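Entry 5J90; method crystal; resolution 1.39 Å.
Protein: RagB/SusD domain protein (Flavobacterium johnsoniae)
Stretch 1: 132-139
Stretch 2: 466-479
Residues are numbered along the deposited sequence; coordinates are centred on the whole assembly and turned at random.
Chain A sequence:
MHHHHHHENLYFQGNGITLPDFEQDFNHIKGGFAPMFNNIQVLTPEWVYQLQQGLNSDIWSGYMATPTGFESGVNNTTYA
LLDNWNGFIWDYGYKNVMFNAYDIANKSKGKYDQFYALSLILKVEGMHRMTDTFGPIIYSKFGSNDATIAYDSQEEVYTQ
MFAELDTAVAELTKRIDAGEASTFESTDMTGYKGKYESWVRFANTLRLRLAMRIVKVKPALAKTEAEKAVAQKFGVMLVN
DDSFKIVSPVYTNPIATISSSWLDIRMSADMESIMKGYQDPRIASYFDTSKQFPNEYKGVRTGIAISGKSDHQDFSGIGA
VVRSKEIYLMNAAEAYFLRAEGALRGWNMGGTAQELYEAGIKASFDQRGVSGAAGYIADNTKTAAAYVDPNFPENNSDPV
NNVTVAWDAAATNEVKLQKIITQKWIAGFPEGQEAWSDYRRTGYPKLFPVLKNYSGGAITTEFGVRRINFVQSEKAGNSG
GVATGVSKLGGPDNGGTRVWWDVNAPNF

Stretch 1, residues 132-139: DTFGPIIY
Stretch 2, residues 466-479: RRINFVQSEKAGNS

What course do the two backbones take, and where do they come closest? Stretch 1 enters as the last turn of a helix, Asp132 to Phe134, and breaks at Gly135, whose phi/psi of 93/-117 would jam a CB against the carbonyl O of Phe134. Pro136 follows at -58/140, then Ile137 at -143/167 and Ile138 at -73/126. Stretch 2 runs extended from Arg467 (-166/172) through Ile468 (-107/144), Asn469 (-72/155) and Phe470 (-59/149) to Val471, the N-cap residue of the helix 472-477. The register sets Thr133 CA 5.3 Å from Arg467 CA and Phe134 CA 5.3 Å from Ile468 CA; farther along, Ile138 CA lies 10.4 Å from Glu474 CA, a gap bridged by side chains.

Which hydrogen bonds join the stretches? All three end on carbonyls at the close of the first helix. Ile468 N donates to Thr133 O at 2.9 Å and a nearly straight 169°. Arg467, with chi angles p, t, m and -90°, brings its guanidinium edge to the next carbonyl: Arg467 NE and Arg467 NH2 each lie 3.0 Å from Phe134 O, at 150° and 146°, so one oxygen accepts a forked pair.

How is the Phe134 ring held? Its CA-to-CB bond points sideways, but chi1 of -66° (m) and chi2 of -80° carry the ring to the second stretch, where it has the largest covered area of the contact. Phe134 CE1 is 3.7 Å from Ile468 CG2 and 3.6 Å from Val471 CG1, both apolar contacts, while Asn469 O sits at the ring edge, 3.3 Å from Phe134 CE1. Phe470, chi1 m and chi2 -51°, starts away and returns through its ring: Phe470 CE1 is 4.3 Å from Phe134 CB, and Phe470 CZ is 4.0 Å from Pro136 CD. Pro136 O lies at that ring's edge, 3.4 Å from Phe470 CE1, and has no hydrogen-bond partner in the model.

What does Ile138 meet at the far end? Its CA-to-CB bond points toward the second stretch, and with chi1 m and chi2 t its side chain ends at a polar pair: Ile138 CD1 is 3.6 Å from Glu474 OE1 and 3.7 Å from Asn478 ND2. Those two atoms are themselves bonded, Asn478 ND2 donating to Glu474 OE1 at 2.9 Å and 163°. Glu474 folds to reach it with chi1 and chi2 both m, and Asn478 is t in chi1. The backbone bond from Asn478 N to Glu474 O, 2.8 Å, closes the helix alongside this side-chain link.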

ATOM      1  N   ASP A 132      -0.636  14.803  -2.258  1.00  7.10           N
ATOM      2  CA  ASP A 132      -1.122  13.872  -3.267  1.00  7.92           C
ATOM      3  C   ASP A 132      -0.103  13.625  -4.372  1.00  8.49           C
ATOM      4  O   ASP A 132      -0.162  12.605  -5.056  1.00 10.55           O
ATOM      5  CB  ASP A 132      -2.442  14.358  -3.853  1.00  7.02           C
ATOM      6  CG  ASP A 132      -3.594  14.216  -2.889  1.00  7.77           C
ATOM      7  OD1 ASP A 132      -3.446  13.573  -1.825  1.00  7.90           O
ATOM      8  OD2 ASP A 132      -4.671  14.752  -3.217  1.00  7.72           O
ATOM      9  N   THR A 133       0.838  14.553  -4.543  1.00  7.74           N
ATOM     10  CA  THR A 133       1.882  14.428  -5.553  1.00  7.99           C
ATOM     11  C   THR A 133       3.112  13.671  -5.038  1.00  6.76           C
ATOM     12  O   THR A 133       3.629  12.797  -5.725  1.00  8.04           O
ATOM     13  CB  THR A 133       2.275  15.822  -6.080  1.00  7.94           C
ATOM     14  OG1 THR A 133       1.131  16.408  -6.721  1.00 10.21           O
ATOM     15  CG2 THR A 133       3.402  15.743  -7.082  1.00  9.12           C
ATOM     16  N   PHE A 134       3.553  13.985  -3.818  1.00  7.13           N
ATOM     17  CA  PHE A 134       4.816  13.457  -3.295  1.00  7.42           C
ATOM     18  C   PHE A 134       4.677  12.354  -2.248  1.00  7.65           C
ATOM     19  O   PHE A 134       5.611  11.557  -2.061  1.00  8.24           O
ATOM     20  CB  PHE A 134       5.668  14.603  -2.717  1.00  7.81           C
ATOM     21  CG  PHE A 134       6.145  15.579  -3.754  1.00  7.75           C
ATOM     22  CD1 PHE A 134       7.243  15.280  -4.547  1.00  8.33           C
ATOM     23  CD2 PHE A 134       5.479  16.784  -3.958  1.00  8.01           C
ATOM     24  CE1 PHE A 134       7.667  16.159  -5.527  1.00  8.71           C
ATOM     25  CE2 PHE A 134       5.899  17.667  -4.941  1.00  9.13           C
ATOM     26  CZ  PHE A 134       6.995  17.353  -5.721  1.00  8.85           C
ATOM     27  N   GLY A 135       3.537  12.308  -1.555  1.00  6.88           N
ATOM     28  CA  GLY A 135       3.370  11.425  -0.407  1.00  7.33           C
ATOM     29  C   GLY A 135       3.729  12.164   0.874  1.00  8.03           C
ATOM     30  O   GLY A 135       3.091  13.155   1.225  1.00  7.75           O
ATOM     31  N   PRO A 136       4.767  11.708   1.589  1.00  7.05           N
ATOM     32  CA  PRO A 136       5.227  12.494   2.736  1.00  6.95           C
ATOM     33  C   PRO A 136       5.616  13.907   2.298  1.00  7.11           C
ATOM     34  O   PRO A 136       6.187  14.081   1.218  1.00  8.04           O
ATOM     35  CB  PRO A 136       6.468  11.720   3.219  1.00  7.50           C
ATOM     36  CG  PRO A 136       6.257  10.306   2.700  1.00  8.21           C
ATOM     37  CD  PRO A 136       5.572  10.491   1.376  1.00  7.74           C
ATOM     38  N   ILE A 137       5.277  14.898   3.118  1.00  6.86           N
ATOM     39  CA  ILE A 137       5.677  16.286   2.843  1.00  7.15           C
ATOM     40  C   ILE A 137       6.003  16.987   4.151  1.00  7.93           C
ATOM     41  O   ILE A 137       5.700  16.482   5.231  1.00  8.33           O
ATOM     42  CB  ILE A 137       4.568  17.085   2.099  1.00  7.90           C
ATOM     43  CG1 ILE A 137       3.312  17.217   2.971  1.00  8.04           C
ATOM     44  CG2 ILE A 137       4.262  16.459   0.741  1.00  8.43           C
ATOM     45  CD1 ILE A 137       2.320  18.272   2.461  1.00  8.18           C
ATOM     46  N   ILE A 138       6.624  18.161   4.057  1.00  8.63           N
ATOM     47  CA  ILE A 138       6.782  19.015   5.221  1.00  8.95           C
ATOM     48  C   ILE A 138       5.432  19.647   5.564  1.00  8.56           C
ATOM     49  O   ILE A 138       4.770  20.242   4.706  1.00  9.79           O
ATOM     50  CB  ILE A 138       7.847  20.099   4.984  1.00  9.49           C
ATOM     51  CG1 ILE A 138       9.218  19.444   4.826  1.00 11.04           C
ATOM     52  CG2 ILE A 138       7.851  21.090   6.145  1.00 10.93           C
ATOM     53  CD1 ILE A 138      10.324  20.401   4.370  1.00 14.02           C
ATOM     54  N   TYR A 139       4.995  19.494   6.807  1.00  8.63           N
ATOM     55  CA  TYR A 139       3.713  20.072   7.197  1.00  8.90           C
ATOM     56  C   TYR A 139       3.803  20.577   8.639  1.00 10.88           C
ATOM     57  O   TYR A 139       3.960  21.779   8.849  1.00 11.63           O
ATOM     58  CB  TYR A 139       2.549  19.089   6.938  1.00  9.97           C
ATOM     59  CG  TYR A 139       1.217  19.769   6.676  1.00  9.49           C
ATOM     60  CD1 TYR A 139       1.010  20.504   5.514  1.00  9.85           C
ATOM     61  CD2 TYR A 139       0.165  19.660   7.582  1.00 11.47           C
ATOM     62  CE1 TYR A 139      -0.202  21.135   5.271  1.00  9.74           C
ATOM     63  CE2 TYR A 139      -1.060  20.293   7.341  1.00 10.70           C
ATOM     64  CZ  TYR A 139      -1.229  21.021   6.183  1.00  9.58           C
ATOM     65  OH  TYR A 139      -2.427  21.652   5.916  1.00 10.63           O
ATOM     66  N   ARG A 466       2.743   6.992 -10.194  1.00  7.88           N
ATOM     67  CA  ARG A 466       1.983   6.961  -8.941  1.00  7.62           C
ATOM     68  C   ARG A 466       2.331   8.145  -8.035  1.00  7.78           C
ATOM     69  O   ARG A 466       1.551   8.507  -7.156  1.00  7.55           O
ATOM     70  CB  ARG A 466       2.162   5.629  -8.197  1.00  8.07           C
ATOM     71  CG  ARG A 466       1.936   4.391  -9.063  1.00  7.70           C
ATOM     72  CD  ARG A 466       0.636   4.394  -9.863  1.00  9.59           C
ATOM     73  NE  ARG A 466      -0.553   4.230  -9.022  1.00  7.76           N
ATOM     74  CZ  ARG A 466      -1.764   3.926  -9.486  1.00  7.11           C
ATOM     75  NH1 ARG A 466      -1.970   3.722 -10.783  1.00  9.69           N
ATOM     76  NH2 ARG A 466      -2.781   3.796  -8.650  1.00  8.16           N
ATOM     77  N   ARG A 467       3.510   8.738  -8.236  1.00  7.36           N
ATOM     78  CA  ARG A 467       3.937   9.893  -7.445  1.00  6.66           C
ATOM     79  C   ARG A 467       5.126  10.539  -8.124  1.00  7.20           C
ATOM     80  O   ARG A 467       5.680   9.982  -9.073  1.00  7.69           O
ATOM     81  CB  ARG A 467       4.344   9.479  -6.019  1.00  7.78           C
ATOM     82  CG  ARG A 467       5.614   8.620  -5.988  1.00  8.08           C
ATOM     83  CD  ARG A 467       6.006   8.241  -4.570  1.00  9.08           C
ATOM     84  NE  ARG A 467       6.580   9.355  -3.803  1.00  8.40           N
ATOM     85  CZ  ARG A 467       7.876   9.654  -3.769  1.00  7.84           C
ATOM     86  NH1 ARG A 467       8.755   8.974  -4.505  1.00  7.70           N
ATOM     87  NH2 ARG A 467       8.293  10.640  -2.987  1.00  8.31           N
ATOM     88  N   ILE A 468       5.524  11.706  -7.618  1.00  7.29           N
ATOM     89  CA  ILE A 468       6.776  12.324  -8.045  1.00  8.54           C
ATOM     90  C   ILE A 468       7.794  12.182  -6.915  1.00  7.66           C
ATOM     91  O   ILE A 468       7.453  12.237  -5.727  1.00  7.91           O
ATOM     92  CB  ILE A 468       6.562  13.797  -8.476  1.00  8.16           C
ATOM     93  CG1 ILE A 468       5.583  13.833  -9.651  1.00  8.78           C
ATOM     94  CG2 ILE A 468       7.896  14.472  -8.836  1.00  9.92           C
ATOM     95  CD1 ILE A 468       5.267  15.235 -10.176  1.00  9.50           C
ATOM     96  N   ASN A 469       9.051  11.974  -7.300  1.00  8.32           N
ATOM     97  CA  ASN A 469      10.146  11.815  -6.341  1.00  8.36           C
ATOM     98  C   ASN A 469      10.529  13.122  -5.644  1.00  7.77           C
ATOM     99  O   ASN A 469      10.287  14.214  -6.175  1.00  8.27           O
ATOM    100  CB  ASN A 469      11.370  11.177  -7.015  1.00  9.67           C
ATOM    101  CG  ASN A 469      11.850  11.965  -8.217  1.00  9.88           C
ATOM    102  OD1 ASN A 469      11.100  12.185  -9.174  1.00 10.25           O
ATOM    103  ND2 ASN A 469      13.102  12.415  -8.168  1.00 10.79           N
ATOM    104  N   PHE A 470      11.107  13.011  -4.456  1.00  8.35           N
ATOM    105  CA  PHE A 470      11.458  14.193  -3.668  1.00  8.64           C
ATOM    106  C   PHE A 470      12.422  15.100  -4.449  1.00  8.61           C
ATOM    107  O   PHE A 470      13.226  14.624  -5.257  1.00  9.72           O
ATOM    108  CB  PHE A 470      12.026  13.779  -2.304  1.00  9.33           C
ATOM    109  CG  PHE A 470      11.042  13.033  -1.436  1.00  7.76           C
ATOM    110  CD1 PHE A 470       9.773  13.537  -1.198  1.00  8.47           C
ATOM    111  CD2 PHE A 470      11.395  11.822  -0.849  1.00  8.79           C
ATOM    112  CE1 PHE A 470       8.870  12.845  -0.379  1.00  8.92           C
ATOM    113  CE2 PHE A 470      10.504  11.123  -0.046  1.00  9.35           C
ATOM    114  CZ  PHE A 470       9.249  11.628   0.196  1.00  8.59           C
ATOM    115  N   VAL A 471      12.327  16.406  -4.211  1.00  9.50           N
ATOM    116  CA  VAL A 471      12.914  17.384  -5.134  1.00  9.80           C
ATOM    117  C   VAL A 471      14.359  17.803  -4.823  1.00  9.50           C
ATOM    118  O   VAL A 471      14.865  17.632  -3.699  1.00  9.38           O
ATOM    119  CB  VAL A 471      12.013  18.643  -5.264  1.00  9.45           C
ATOM    120  CG1 VAL A 471      10.594  18.239  -5.651  1.00  9.94           C
ATOM    121  CG2 VAL A 471      12.018  19.452  -3.980  1.00  9.98           C
ATOM    122  N   GLN A 472      14.997  18.379  -5.839  1.00  9.39           N
ATOM    123  CA  GLN A 472      16.412  18.731  -5.771  1.00 10.23           C
ATOM    124  C   GLN A 472      16.733  19.743  -4.693  1.00 10.20           C
ATOM    125  O   GLN A 472      17.750  19.618  -4.018  1.00 11.08           O
ATOM    126  CB  GLN A 472      16.892  19.286  -7.112  1.00 14.07           C
ATOM    127  CG  GLN A 472      16.953  18.276  -8.220  1.00 16.11           C
ATOM    128  CD  GLN A 472      17.349  18.915  -9.544  1.00 14.36           C
ATOM    129  OE1 GLN A 472      17.000  20.064  -9.822  1.00 21.00           O
ATOM    130  NE2 GLN A 472      18.061  18.169 -10.359  1.00 19.75           N
ATOM    131  N   SER A 473      15.890  20.755  -4.533  1.00 10.14           N
ATOM    132  CA  SER A 473      16.175  21.788  -3.543  1.00 10.53           C
ATOM    133  C   SER A 473      16.205  21.185  -2.145  1.00 10.69           C
ATOM    134  O   SER A 473      16.955  21.633  -1.271  1.00 11.70           O
ATOM    135  CB  SER A 473      15.162  22.927  -3.612  1.00 10.90           C
ATOM    136  OG  SER A 473      13.879  22.455  -3.210  1.00 11.40           O
ATOM    137  N   GLU A 474      15.386  20.156  -1.940  1.00  9.64           N
ATOM    138  CA  GLU A 474      15.298  19.476  -0.655  1.00 10.52           C
ATOM    139  C   GLU A 474      16.481  18.549  -0.411  1.00 10.35           C
ATOM    140  O   GLU A 474      17.033  18.526   0.687  1.00 11.15           O
ATOM    141  CB  GLU A 474      13.965  18.722  -0.564  1.00 10.09           C
ATOM    142  CG  GLU A 474      12.783  19.646  -0.324  1.00  9.81           C
ATOM    143  CD  GLU A 474      12.757  20.144   1.099  1.00 10.61           C
ATOM    144  OE1 GLU A 474      12.752  19.296   2.020  1.00 11.45           O
ATOM    145  OE2 GLU A 474      12.757  21.378   1.302  1.00 14.40           O
ATOM    146  N   LYS A 475      16.877  17.795  -1.430  1.00 10.94           N
ATOM    147  CA  LYS A 475      18.080  16.976  -1.294  1.00 11.90           C
ATOM    148  C   LYS A 475      19.312  17.842  -1.064  1.00 15.78           C
ATOM    149  O   LYS A 475      20.244  17.432  -0.375  1.00 15.71           O
ATOM    150  CB  LYS A 475      18.284  16.108  -2.526  1.00 13.96           C
ATOM    151  CG  LYS A 475      17.253  15.034  -2.700  1.00 16.94           C
ATOM    152  CD  LYS A 475      17.490  14.361  -4.024  1.00 23.07           C
ATOM    153  CE  LYS A 475      16.620  13.158  -4.201  1.00 23.99           C
ATOM    154  NZ  LYS A 475      16.926  12.522  -5.508  1.00 23.67           N
ATOM    155  N   ALA A 476      19.317  19.043  -1.631  1.00 12.38           N
ATOM    156  CA  ALA A 476      20.453  19.954  -1.486  1.00 14.17           C
ATOM    157  C   ALA A 476      20.488  20.638  -0.124  1.00 15.91           C
ATOM    158  O   ALA A 476      21.515  20.619   0.563  1.00 18.90           O
ATOM    159  CB  ALA A 476      20.440  21.005  -2.602  1.00 14.38           C
ATOM    160  N   GLY A 477      19.371  21.241   0.272  1.00 12.30           N
ATOM    161  CA  GLY A 477      19.339  22.067   1.462  1.00 16.31           C
ATOM    162  C   GLY A 477      18.701  21.455   2.701  1.00 14.31           C
ATOM    163  O   GLY A 477      18.761  22.043   3.776  1.00 16.92           O
ATOM    164  N   ASN A 478      18.088  20.281   2.553  1.00 12.76           N
ATOM    165  CA  ASN A 478      17.394  19.634   3.663  1.00 12.53           C
ATOM    166  C   ASN A 478      17.560  18.127   3.565  1.00 12.93           C
ATOM    167  O   ASN A 478      16.581  17.381   3.658  1.00 12.03           O
ATOM    168  CB  ASN A 478      15.899  20.001   3.641  1.00 10.46           C
ATOM    169  CG  ASN A 478      15.143  19.520   4.874  1.00 13.30           C
ATOM    170  OD1 ASN A 478      15.714  19.331   5.950  1.00 13.11           O
ATOM    171  ND2 ASN A 478      13.831  19.343   4.724  1.00 10.97           N
ATOM    172  N   SER A 479      18.796  17.667   3.381  1.00 13.67           N
ATOM    173  CA  SER A 479      19.033  16.240   3.173  1.00 14.39           C
ATOM    174  C   SER A 479      18.531  15.403   4.353  1.00 13.98           C
ATOM    175  O   SER A 479      18.034  14.296   4.161  1.00 14.57           O
ATOM    176  CB  SER A 479      20.512  15.964   2.897  1.00 16.29           C
ATOM    177  OG  SER A 479      21.300  16.352   4.006  1.00 21.18           O
TER